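Local coordinates for phosphatidylinositol transfer protein SFH5 (Saccharomyces cerevisiae, PDB 6W32), which transfers phosphatidylinositol between membranes without detectable phosphatidylcholine transfer, regulates plasma-membrane PtdIns(4,5)P2 homeostasis, and also binds heme b, at residues Glu35-Tyr40 against Asn88-Leu93; Thr112-Val117 against Gly139-Lys144; Thr134-Gly139 against Gln181-Lys186. All coordinates share one frame; numbering follows the deposited sequence.

Contact 1: Glu35-Tyr40 against Asn88-Leu93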
loop_
_atom_site.group_PDB
_atom_site.type_symbol
_atom_site.label_atom_id
_atom_site.label_comp_id
_atom_site.label_asym_id
_atom_site.label_seq_id
_atom_site.Cartn_x
_atom_site.Cartn_y
_atom_site.Cartn_z
ATOM N N GLU A 35 12.670 -2.916 -23.292
ATOM C CA GLU A 35 11.879 -2.999 -24.515
ATOM C C GLU A 35 10.405 -2.625 -24.330
ATOM O O GLU A 35 9.737 -2.309 -25.318
ATOM C CB GLU A 35 11.954 -4.419 -25.093
ATOM C CG GLU A 35 13.360 -4.899 -25.494
ATOM C CD GLU A 35 13.422 -5.396 -26.958
ATOM O OE1 GLU A 35 12.484 -6.127 -27.400
ATOM O OE2 GLU A 35 14.402 -5.032 -27.668
ATOM N N LYS A 36 9.825 -2.756 -23.123
ATOM C CA LYS A 36 8.358 -2.690 -22.997
ATOM C C LYS A 36 7.891 -1.827 -21.849
ATOM O O LYS A 36 6.695 -1.515 -21.790
ATOM C CB LYS A 36 7.716 -4.075 -22.793
ATOM C CG LYS A 36 8.107 -5.146 -23.754
ATOM C CD LYS A 36 6.945 -5.599 -24.653
ATOM C CE LYS A 36 7.493 -5.963 -26.064
ATOM N NZ LYS A 36 6.488 -5.896 -27.173
ATOM N N CYS A 37 8.777 -1.554 -20.895
ATOM C CA CYS A 37 8.473 -0.656 -19.785
ATOM C C CYS A 37 9.079 0.732 -19.971
ATOM O O CYS A 37 8.910 1.609 -19.123
ATOM C CB CYS A 37 8.948 -1.262 -18.463
ATOM S SG CYS A 37 8.194 -2.853 -18.055
ATOM N N ALA A 38 9.789 0.926 -21.077
ATOM C CA ALA A 38 10.633 2.081 -21.233
ATOM C C ALA A 38 11.539 2.237 -20.011
ATOM O O ALA A 38 11.442 3.236 -19.326
ATOM C CB ALA A 38 9.908 3.361 -21.565
ATOM N N GLY A 39 12.448 1.280 -19.716
ATOM C CA GLY A 39 13.653 1.533 -18.892
ATOM C C GLY A 39 13.370 2.073 -17.496
ATOM O O GLY A 39 14.286 2.184 -16.685
ATOM N N TYR A 40 12.097 2.234 -17.146
ATOM C CA TYR A 40 11.752 2.608 -15.787
ATOM C C TYR A 40 11.787 1.375 -14.887
ATOM O O TYR A 40 11.138 0.377 -15.188
ATOM C CB TYR A 40 10.372 3.236 -15.759
ATOM C CG TYR A 40 9.986 3.859 -14.462
ATOM C CD1 TYR A 40 10.247 5.185 -14.230
ATOM C CD2 TYR A 40 9.342 3.114 -13.481
ATOM C CE1 TYR A 40 9.895 5.767 -13.046
ATOM C CE2 TYR A 40 8.970 3.680 -12.304
ATOM C CZ TYR A 40 9.250 5.009 -12.080
ATOM O OH TYR A 40 8.904 5.594 -10.889
ATOM N N ASN A 88 2.178 -8.434 -15.898
ATOM C CA ASN A 88 1.757 -7.511 -14.837
ATOM C C ASN A 88 2.920 -6.695 -14.310
ATOM O O ASN A 88 2.722 -5.581 -13.808
ATOM C CB ASN A 88 1.154 -8.254 -13.650
ATOM C CG ASN A 88 -0.093 -8.948 -13.984
ATOM O OD1 ASN A 88 -1.186 -8.525 -13.587
ATOM N ND2 ASN A 88 0.039 -10.052 -14.707
ATOM N N LEU A 89 4.120 -7.272 -14.342
ATOM C CA LEU A 89 5.312 -6.475 -14.097
ATOM C C LEU A 89 5.398 -5.299 -15.099
ATOM O O LEU A 89 5.771 -4.176 -14.722
ATOM C CB LEU A 89 6.550 -7.372 -14.149
ATOM C CG LEU A 89 7.845 -6.598 -13.983
ATOM C CD1 LEU A 89 7.841 -5.792 -12.721
ATOM C CD2 LEU A 89 9.061 -7.480 -14.020
ATOM N N ILE A 90 5.008 -5.518 -16.363
ATOM C CA ILE A 90 4.930 -4.391 -17.274
ATOM C C ILE A 90 3.858 -3.430 -16.809
ATOM O O ILE A 90 4.097 -2.223 -16.677
ATOM C CB ILE A 90 4.664 -4.829 -18.724
ATOM C CG1 ILE A 90 5.615 -5.935 -19.180
ATOM C CG2 ILE A 90 4.816 -3.610 -19.634
ATOM C CD1 ILE A 90 6.792 -5.430 -19.792
ATOM N N ASP A 91 2.656 -3.936 -16.563
ATOM C CA ASP A 91 1.572 -3.018 -16.224
ATOM C C ASP A 91 1.888 -2.214 -14.968
ATOM O O ASP A 91 1.533 -1.029 -14.881
ATOM C CB ASP A 91 0.280 -3.784 -16.084
ATOM C CG ASP A 91 -0.057 -4.514 -17.341
ATOM O OD1 ASP A 91 0.700 -4.338 -18.316
ATOM O OD2 ASP A 91 -1.052 -5.268 -17.363
ATOM N N ILE A 92 2.606 -2.816 -14.011
ATOM C CA ILE A 92 2.981 -2.070 -12.813
ATOM C C ILE A 92 3.956 -0.960 -13.168
ATOM O O ILE A 92 3.681 0.226 -12.947
ATOM C CB ILE A 92 3.570 -2.997 -11.746
ATOM C CG1 ILE A 92 2.451 -3.770 -11.044
ATOM C CG2 ILE A 92 4.286 -2.163 -10.735
ATOM C CD1 ILE A 92 2.873 -5.141 -10.526
ATOM N N LEU A 93 5.102 -1.328 -13.741
ATOM C CA LEU A 93 6.151 -0.349 -14.018
ATOM C C LEU A 93 5.661 0.771 -14.944
ATOM O O LEU A 93 6.032 1.935 -14.773
ATOM C CB LEU A 93 7.356 -1.064 -14.626
ATOM C CG LEU A 93 8.182 -1.864 -13.629
ATOM C CD1 LEU A 93 9.403 -2.461 -14.288
ATOM C CD2 LEU A 93 8.562 -0.999 -12.430
#

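Contact 2: Thr112-Val117 against Gly139-Lys144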
loop_
_atom_site.group_PDB
_atom_site.type_symbol
_atom_site.label_atom_id
_atom_site.label_comp_id
_atom_site.label_asym_id
_atom_site.label_seq_id
_atom_site.Cartn_x
_atom_site.Cartn_y
_atom_site.Cartn_z
ATOM N N THR A 112 -6.374 19.885 2.557
ATOM C CA THR A 112 -5.883 19.848 3.931
ATOM C C THR A 112 -6.738 18.947 4.821
ATOM O O THR A 112 -6.200 18.157 5.616
ATOM C CB THR A 112 -5.802 21.274 4.477
ATOM O OG1 THR A 112 -7.016 21.978 4.163
ATOM C CG2 THR A 112 -4.619 22.014 3.845
ATOM N N GLU A 113 -8.067 19.009 4.680
ATOM C CA GLU A 113 -8.885 18.128 5.509
ATOM C C GLU A 113 -8.634 16.654 5.203
ATOM O O GLU A 113 -9.027 15.798 6.005
ATOM C CB GLU A 113 -10.387 18.468 5.390
ATOM C CG GLU A 113 -10.979 18.510 3.977
ATOM C CD GLU A 113 -12.003 19.661 3.752
ATOM O OE1 GLU A 113 -12.613 20.112 4.748
ATOM O OE2 GLU A 113 -12.201 20.112 2.589
ATOM N N LEU A 114 -7.955 16.342 4.095
ATOM C CA LEU A 114 -7.607 14.962 3.775
ATOM C C LEU A 114 -6.383 14.503 4.558
ATOM O O LEU A 114 -6.404 13.424 5.169
ATOM C CB LEU A 114 -7.383 14.816 2.270
ATOM C CG LEU A 114 -8.661 14.436 1.519
ATOM C CD1 LEU A 114 -8.363 14.056 0.122
ATOM C CD2 LEU A 114 -9.351 13.274 2.232
ATOM N N GLN A 115 -5.314 15.315 4.577
ATOM C CA GLN A 115 -4.115 14.938 5.329
ATOM C C GLN A 115 -4.450 14.584 6.768
ATOM O O GLN A 115 -3.857 13.667 7.341
ATOM C CB GLN A 115 -3.073 16.060 5.289
ATOM C CG GLN A 115 -2.762 16.512 3.875
ATOM C CD GLN A 115 -2.101 17.895 3.792
ATOM O OE1 GLN A 115 -1.964 18.608 4.801
ATOM N NE2 GLN A 115 -1.695 18.283 2.568
ATOM N N ASN A 116 -5.418 15.279 7.354
ATOM C CA ASN A 116 -5.781 15.061 8.740
ATOM C C ASN A 116 -6.447 13.724 8.975
ATOM O O ASN A 116 -6.581 13.329 10.144
ATOM C CB ASN A 116 -6.722 16.160 9.224
ATOM C CG ASN A 116 -5.992 17.423 9.607
ATOM O OD1 ASN A 116 -4.755 17.455 9.702
ATOM N ND2 ASN A 116 -6.759 18.487 9.825
ATOM N N VAL A 117 -6.908 13.030 7.935
ATOM C CA VAL A 117 -7.535 11.733 8.167
ATOM C C VAL A 117 -6.683 10.599 7.642
ATOM O O VAL A 117 -7.164 9.471 7.551
ATOM C CB VAL A 117 -8.955 11.655 7.595
ATOM C CG1 VAL A 117 -9.887 12.400 8.499
ATOM C CG2 VAL A 117 -8.988 12.229 6.221
ATOM N N GLY A 139 -14.435 7.931 8.745
ATOM C CA GLY A 139 -15.665 8.323 9.419
ATOM C C GLY A 139 -15.774 9.811 9.685
ATOM O O GLY A 139 -16.876 10.364 9.709
ATOM N N GLN A 140 -14.640 10.482 9.873
ATOM C CA GLN A 140 -14.602 11.933 10.008
ATOM C C GLN A 140 -15.083 12.683 8.762
ATOM O O GLN A 140 -15.413 13.867 8.880
ATOM C CB GLN A 140 -13.175 12.355 10.376
ATOM C CG GLN A 140 -12.822 11.913 11.757
ATOM C CD GLN A 140 -11.468 12.383 12.219
ATOM O OE1 GLN A 140 -11.037 13.509 11.945
ATOM N NE2 GLN A 140 -10.769 11.509 12.923
ATOM N N LEU A 141 -15.178 12.031 7.596
ATOM C CA LEU A 141 -15.475 12.718 6.342
ATOM C C LEU A 141 -16.910 12.530 5.842
ATOM O O LEU A 141 -17.193 12.896 4.691
ATOM C CB LEU A 141 -14.510 12.274 5.241
ATOM C CG LEU A 141 -13.047 12.687 5.278
ATOM C CD1 LEU A 141 -12.373 11.813 6.261
ATOM C CD2 LEU A 141 -12.437 12.477 3.910
ATOM N N VAL A 142 -17.818 11.958 6.642
ATOM C CA VAL A 142 -19.242 11.986 6.292
ATOM C C VAL A 142 -19.792 13.405 6.365
ATOM O O VAL A 142 -20.827 13.711 5.756
ATOM C CB VAL A 142 -20.039 11.019 7.225
ATOM C CG1 VAL A 142 -20.363 11.679 8.588
ATOM C CG2 VAL A 142 -21.306 10.454 6.523
ATOM N N LYS A 143 -19.117 14.273 7.127
ATOM C CA LYS A 143 -19.380 15.711 7.099
ATOM C C LYS A 143 -19.261 16.287 5.692
ATOM O O LYS A 143 -20.020 17.184 5.311
ATOM C CB LYS A 143 -18.374 16.447 7.996
ATOM C CG LYS A 143 -18.053 15.836 9.377
ATOM C CD LYS A 143 -19.260 15.349 10.173
ATOM C CE LYS A 143 -18.923 15.346 11.659
ATOM N NZ LYS A 143 -17.525 14.874 11.920
ATOM N N LYS A 144 -18.272 15.828 4.927
ATOM C CA LYS A 144 -17.713 16.595 3.817
ATOM C C LYS A 144 -17.703 15.717 2.584
ATOM O O LYS A 144 -16.666 15.157 2.247
ATOM C CB LYS A 144 -16.303 17.060 4.140
ATOM C CG LYS A 144 -16.003 17.244 5.639
ATOM C CD LYS A 144 -14.920 18.289 5.785
ATOM C CE LYS A 144 -14.471 18.544 7.219
ATOM N NZ LYS A 144 -13.416 19.625 7.239
#

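Contact 3: Thr134-Gly139 against Gln181-Lys186. With HEM (protoporphyrin IX containing Fe), chain D.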
loop_
_atom_site.group_PDB
_atom_site.type_symbol
_atom_site.label_atom_id
_atom_site.label_comp_id
_atom_site.label_asym_id
_atom_site.label_seq_id
_atom_site.Cartn_x
_atom_site.Cartn_y
_atom_site.Cartn_z
ATOM N N THR A 134 -1.078 1.843 8.226
ATOM C CA THR A 134 -1.664 3.137 7.861
ATOM C C THR A 134 -3.120 3.174 8.289
ATOM O O THR A 134 -3.783 2.138 8.395
ATOM C CB THR A 134 -1.591 3.496 6.360
ATOM O OG1 THR A 134 -2.571 2.755 5.624
ATOM C CG2 THR A 134 -0.250 3.237 5.790
ATOM N N TRP A 135 -3.619 4.378 8.513
ATOM C CA TRP A 135 -4.929 4.542 9.107
ATOM C C TRP A 135 -5.693 5.598 8.328
ATOM O O TRP A 135 -5.197 6.708 8.141
ATOM C CB TRP A 135 -4.823 4.980 10.570
ATOM C CG TRP A 135 -3.955 4.189 11.526
ATOM C CD1 TRP A 135 -2.589 4.002 11.482
ATOM C CD2 TRP A 135 -4.408 3.552 12.721
ATOM N NE1 TRP A 135 -2.180 3.266 12.589
ATOM C CE2 TRP A 135 -3.282 2.978 13.353
ATOM C CE3 TRP A 135 -5.662 3.413 13.314
ATOM C CZ2 TRP A 135 -3.381 2.274 14.544
ATOM C CZ3 TRP A 135 -5.765 2.724 14.485
ATOM C CH2 TRP A 135 -4.627 2.150 15.099
ATOM N N ASN A 136 -6.913 5.282 7.924
ATOM C CA ASN A 136 -7.781 6.259 7.292
ATOM C C ASN A 136 -8.939 6.560 8.228
ATOM O O ASN A 136 -9.678 5.654 8.617
ATOM C CB ASN A 136 -8.285 5.758 5.944
ATOM C CG ASN A 136 -7.163 5.481 4.986
ATOM O OD1 ASN A 136 -6.754 4.324 4.806
ATOM N ND2 ASN A 136 -6.628 6.536 4.389
ATOM N N LEU A 137 -9.073 7.821 8.622
ATOM C CA LEU A 137 -10.136 8.195 9.543
ATOM C C LEU A 137 -11.355 8.628 8.747
ATOM O O LEU A 137 -11.886 9.725 8.909
ATOM C CB LEU A 137 -9.659 9.281 10.499
ATOM C CG LEU A 137 -8.382 8.833 11.188
ATOM C CD1 LEU A 137 -7.844 9.897 12.080
ATOM C CD2 LEU A 137 -8.662 7.564 11.958
ATOM N N TYR A 138 -11.786 7.715 7.878
ATOM C CA TYR A 138 -12.818 8.054 6.906
ATOM C C TYR A 138 -14.136 8.455 7.566
ATOM O O TYR A 138 -14.870 9.285 7.025
ATOM C CB TYR A 138 -13.026 6.887 5.949
ATOM C CG TYR A 138 -11.944 6.747 4.896
ATOM C CD1 TYR A 138 -11.199 7.838 4.462
ATOM C CD2 TYR A 138 -11.674 5.515 4.321
ATOM C CE1 TYR A 138 -10.206 7.680 3.485
ATOM C CE2 TYR A 138 -10.695 5.368 3.339
ATOM C CZ TYR A 138 -9.978 6.440 2.933
ATOM O OH TYR A 138 -9.025 6.232 1.979
ATOM N N GLY A 139 -14.435 7.931 8.745
ATOM C CA GLY A 139 -15.665 8.323 9.419
ATOM C C GLY A 139 -15.774 9.811 9.685
ATOM O O GLY A 139 -16.876 10.364 9.709
ATOM N N GLN A 181 -3.417 -2.153 7.683
ATOM C CA GLN A 181 -4.188 -0.959 7.403
ATOM C C GLN A 181 -5.428 -0.961 8.268
ATOM O O GLN A 181 -6.027 -2.015 8.469
ATOM C CB GLN A 181 -4.562 -0.892 5.913
ATOM C CG GLN A 181 -3.348 -0.691 5.011
ATOM C CD GLN A 181 -3.644 -0.872 3.536
ATOM O OE1 GLN A 181 -2.800 -1.362 2.776
ATOM N NE2 GLN A 181 -4.835 -0.474 3.120
ATOM N N VAL A 182 -5.799 0.195 8.810
ATOM C CA VAL A 182 -7.055 0.319 9.534
ATOM C C VAL A 182 -7.890 1.405 8.883
ATOM O O VAL A 182 -7.374 2.481 8.565
ATOM C CB VAL A 182 -6.866 0.639 11.038
ATOM C CG1 VAL A 182 -8.198 1.079 11.689
ATOM C CG2 VAL A 182 -6.371 -0.541 11.757
ATOM N N HIS A 183 -9.179 1.127 8.716
ATOM C CA HIS A 183 -10.182 2.150 8.485
ATOM C C HIS A 183 -10.975 2.343 9.767
ATOM O O HIS A 183 -11.299 1.366 10.464
ATOM C CB HIS A 183 -11.129 1.770 7.352
ATOM C CG HIS A 183 -10.490 1.816 6.005
ATOM N ND1 HIS A 183 -11.202 1.668 4.835
ATOM C CD2 HIS A 183 -9.196 1.988 5.642
ATOM C CE1 HIS A 183 -10.374 1.756 3.809
ATOM N NE2 HIS A 183 -9.149 1.935 4.272
ATOM N N ASP A 184 -11.133 3.604 10.142
ATOM C CA ASP A 184 -12.044 3.962 11.196
ATOM C C ASP A 184 -13.212 4.603 10.497
ATOM O O ASP A 184 -13.089 5.653 9.868
ATOM C CB ASP A 184 -11.393 4.951 12.162
ATOM C CG ASP A 184 -12.315 5.348 13.298
ATOM O OD1 ASP A 184 -13.461 4.853 13.337
ATOM O OD2 ASP A 184 -11.894 6.156 14.152
ATOM N N TYR A 185 -14.356 3.954 10.621
ATOM C CA TYR A 185 -15.598 4.499 10.124
ATOM C C TYR A 185 -16.477 5.034 11.236
ATOM O O TYR A 185 -17.703 5.116 11.055
ATOM C CB TYR A 185 -16.325 3.419 9.342
ATOM C CG TYR A 185 -15.581 3.003 8.105
ATOM C CD1 TYR A 185 -15.392 3.899 7.070
ATOM C CD2 TYR A 185 -15.095 1.718 7.953
ATOM C CE1 TYR A 185 -14.715 3.543 5.931
ATOM C CE2 TYR A 185 -14.434 1.348 6.809
ATOM C CZ TYR A 185 -14.252 2.274 5.789
ATOM O OH TYR A 185 -13.580 1.953 4.631
ATOM N N LYS A 186 -15.895 5.405 12.381
ATOM C CA LYS A 186 -16.737 5.900 13.459
ATOM C C LYS A 186 -17.490 7.131 13.004
ATOM O O LYS A 186 -16.918 8.216 12.887
ATOM C CB LYS A 186 -15.945 6.256 14.706
ATOM C CG LYS A 186 -16.877 6.839 15.766
ATOM C CD LYS A 186 -16.436 6.538 17.224
ATOM C CE LYS A 186 -17.647 6.276 18.118
ATOM N NZ LYS A 186 -18.824 7.084 17.653
HETATM C CHA HEM D . -12.492 0.325 0.812
HETATM C CHB HEM D . -13.971 4.804 1.682
HETATM C CHC HEM D . -17.588 3.050 4.368
HETATM C CHD HEM D . -15.788 -1.454 3.891
HETATM C C1A HEM D . -12.591 1.691 0.833
HETATM C C2A HEM D . -11.732 2.553 0.076
HETATM C C3A HEM D . -12.145 3.821 0.273
HETATM C C4A HEM D . -13.268 3.750 1.194
HETATM C CMA HEM D . -11.601 5.165 -0.272
HETATM C CAA HEM D . -10.651 1.933 -0.825
HETATM C CBA HEM D . -9.207 2.034 -0.392
HETATM C CGA HEM D . -8.926 2.590 0.952
HETATM O O1A HEM D . -9.100 3.848 1.016
HETATM O O2A HEM D . -7.893 2.040 1.460
HETATM C C1B HEM D . -15.108 4.722 2.431
HETATM C C2B HEM D . -15.917 5.843 2.818
HETATM C C3B HEM D . -16.923 5.376 3.560
HETATM C C4B HEM D . -16.782 3.924 3.668
HETATM C CMB HEM D . -15.601 7.299 2.415
HETATM C CAB HEM D . -18.038 6.213 4.225
HETATM C CBB HEM D . -19.316 5.924 4.063
HETATM C C1C HEM D . -17.448 1.682 4.513
HETATM C C2C HEM D . -18.300 0.736 5.270
HETATM C C3C HEM D . -17.790 -0.509 5.126
HETATM C C4C HEM D . -16.604 -0.407 4.288
HETATM C CMC HEM D . -19.558 1.099 6.102
HETATM C CAC HEM D . -18.338 -1.819 5.755
HETATM C CBC HEM D . -17.514 -2.740 6.308
HETATM C C1D HEM D . -14.768 -1.418 2.980
HETATM C C2D HEM D . -14.052 -2.550 2.441
HETATM C C3D HEM D . -13.044 -1.954 1.455
HETATM C C4D HEM D . -13.250 -0.548 1.520
HETATM C CMD HEM D . -14.225 -4.039 2.753
HETATM C CAD HEM D . -11.963 -2.614 0.591
HETATM C CBD HEM D . -10.615 -2.264 1.232
HETATM C CGD HEM D . -9.530 -2.993 0.479
HETATM O O1D HEM D . -8.315 -2.716 0.754
HETATM O O2D HEM D . -9.884 -3.643 -0.562
HETATM N NA HEM D . -13.525 2.439 1.491
HETATM N NB HEM D . -15.659 3.572 2.959
HETATM N NC HEM D . -16.479 0.927 3.955
HETATM N ND HEM D . -14.269 -0.242 2.389
HETATM FE FE HEM D . -14.922 1.685 2.789
#

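Contact 1: Glu35-Tyr40 against Asn88-Leu93
Cys37 pushes its sulfur against Ile90, and this pair forms the middle of an apolar seam between the turn that follows helix 16-36 and one side of helix 82-98. With SG anti to its own carbonyl carbon and beside the backbone N (chi1 -60°), the thiol leads into the helix surface, where SG lies 3.4 Å from Ile90 CD1 and 4.0 Å from Leu93 CB. A small, weakly polar side chain suits a place where the two backbones come close: the CA atoms of Cys37 and Ile90 are 5.7 Å apart. Ile90 answers with both branches. CG2 lies 3.5 Å from Lys36 O, while a chi2 of -91° places CD1 where it touches both the thiol and Lys36 CB. Lys36 contributes mainly that first carbon; its chain, bent at chi2 and chi3, leads the amine away from the contact, as suits a long charged residue at an exposed edge.

One turn further along, Leu93 meets Tyr40. Leu93 CD1 sits 3.4 Å from Tyr40 O, the backbone Leu93 O approaches the ring obliquely, 3.7 Å from Tyr40 CD2, and Tyr40 CD2 lies 4.3 Å from Leu93 CD2. No hydrogen bond joins the segments. A branched leucine and a broad ring pack well beside the turn, while the phenol hydroxyl can reach Glu42, its hydrogen-bond partner. Ala38, with positive phi, turns the chain.

Ile90 and Leu93 also lie on Ile32 and Ile33 of helix 16-36, Tyr40 touches Arg96 and Arg97 of helix 82-98, and Leu89 and Ile92 pack on Leu74 of helix 64-77.

Contact 2: Thr112-Val117 against Gly139-Lys144
Leu141 meets Val117 where the two ends of a β-hairpin come together in the CRAL-TRIO (Sec14-like) domain: Thr112-Val117 leads into strand 118-122, and Gly139-Lys144, which opens with a 3-10 turn, follows its antiparallel partner 132-136.

Followed outward, the Leu141 side chain starts with a CB bond directed at the helical segment, while CB itself stays beyond touching distance. CG, anti to the carbonyl carbon (chi1 -70°), only grazes Val117 CG2. The branches do the packing. CD1 lies against both methyls of Val117, 3.4 Å from CG1 and equally far from CG2, the two side chains meeting tip to tip. CD2 turns to Leu114, whose CD2 is 3.6 Å away, and those two leucines cross at about a right angle. A forked leucine suits filling two directions at once, and β-branched Val117 offers it two methyls close to the backbone.

Leu147 touches Leu114 and Leu141. The Leu141 side chain is about 5 Å from that of heme-binding Tyr138, a second layer behind the pocket. Gln140 and Val117 slide past each other in opposite directions, Gln140 CB and OE1 each 3.8 Å from Val117 CG1. Glu113 and Lys144 close a second, partly exposed edge, a natural place for opposite charges: the lysine chain, extended beyond CG, brings NZ to 2.7 Å from Glu113 OE1 in a salt bridge made through the anti lone pair of that oxygen.

Contact 3: Thr134-Gly139 against Gln181-Lys186
Asn136 and Val182 lie at the heart of a parallel ladder between two neighbouring strands of the mixed sheet. Asn136 N donates to Val182 O at 2.9 Å; Val182 N reaches back to Thr134 O, and Asp184 N to Asn136 O, all with N-H...O angles above 160°. Beyond the strand, Gly139 N takes up Asp184 O at 2.9 Å. Lacking a side chain, Gly139 lets the two backbones come to 3.9 Å between its CA and Tyr185 CA. Asp184 is well held too: its OD1 receives Lys186 N from above the carboxylate plane, closing an Asx turn, and Tyr268 bonds OD2.

Packing is dense on both faces of the sheet. Trp135 lies beside Val182, whose CB sits above the rim of the indole; a flat ring next to a β-branched residue fits a buried strand pair. On the opposite face, Asn136 CB lies over the centre of the Tyr138 ring, which turns its edge to the face of His183, centroids 5.0 Å apart and planes at 72°. His183 CG is anti to its carbonyl carbon (chi1 -71°). Each residue combines a ring that packs with a polar group for the same propionate: Tyr138 OH donates to heme O1A at 2.6 Å, and His183 NE2 bonds weakly to O2A.

The loose, solvent side belongs to the exposed Lys186 side chain, whose nearest atom, CB, is 5.7 Å from Gly139 CA.

Tyr185 brings OH to 2.3 Å from the heme iron as proximal ligand, while Arg158 NE and Lys219 NZ also hydrogen-bond to the heme. The strands, connected through helix 151-166, form a β-α-β crossover of the CRAL-TRIO sheet, here lining a tyrosine-ligated heme pocket.

How the contacts relate
Contact 1 closes first along the chain and joins helices 16-36 and 82-98; contacts 2 and 3 both lie within the CRAL-TRIO range, on the opposite side of the chain's centre. Centre to centre, contact 1 is about 35 Å from contact 2 and about 33 Å from contact 3, so it packs the helices well away from the heme. Contacts 2 and 3 have centres about 10 Å apart, alternate their segments along the chain and share Gly139; a probable hydrogen bond joins Val117 O to Leu137 N. After strand 132-136 the chain turns through Leu137 and Tyr138 to Gly139, so the heme-binding sheet continues into contact 2, which packs behind it.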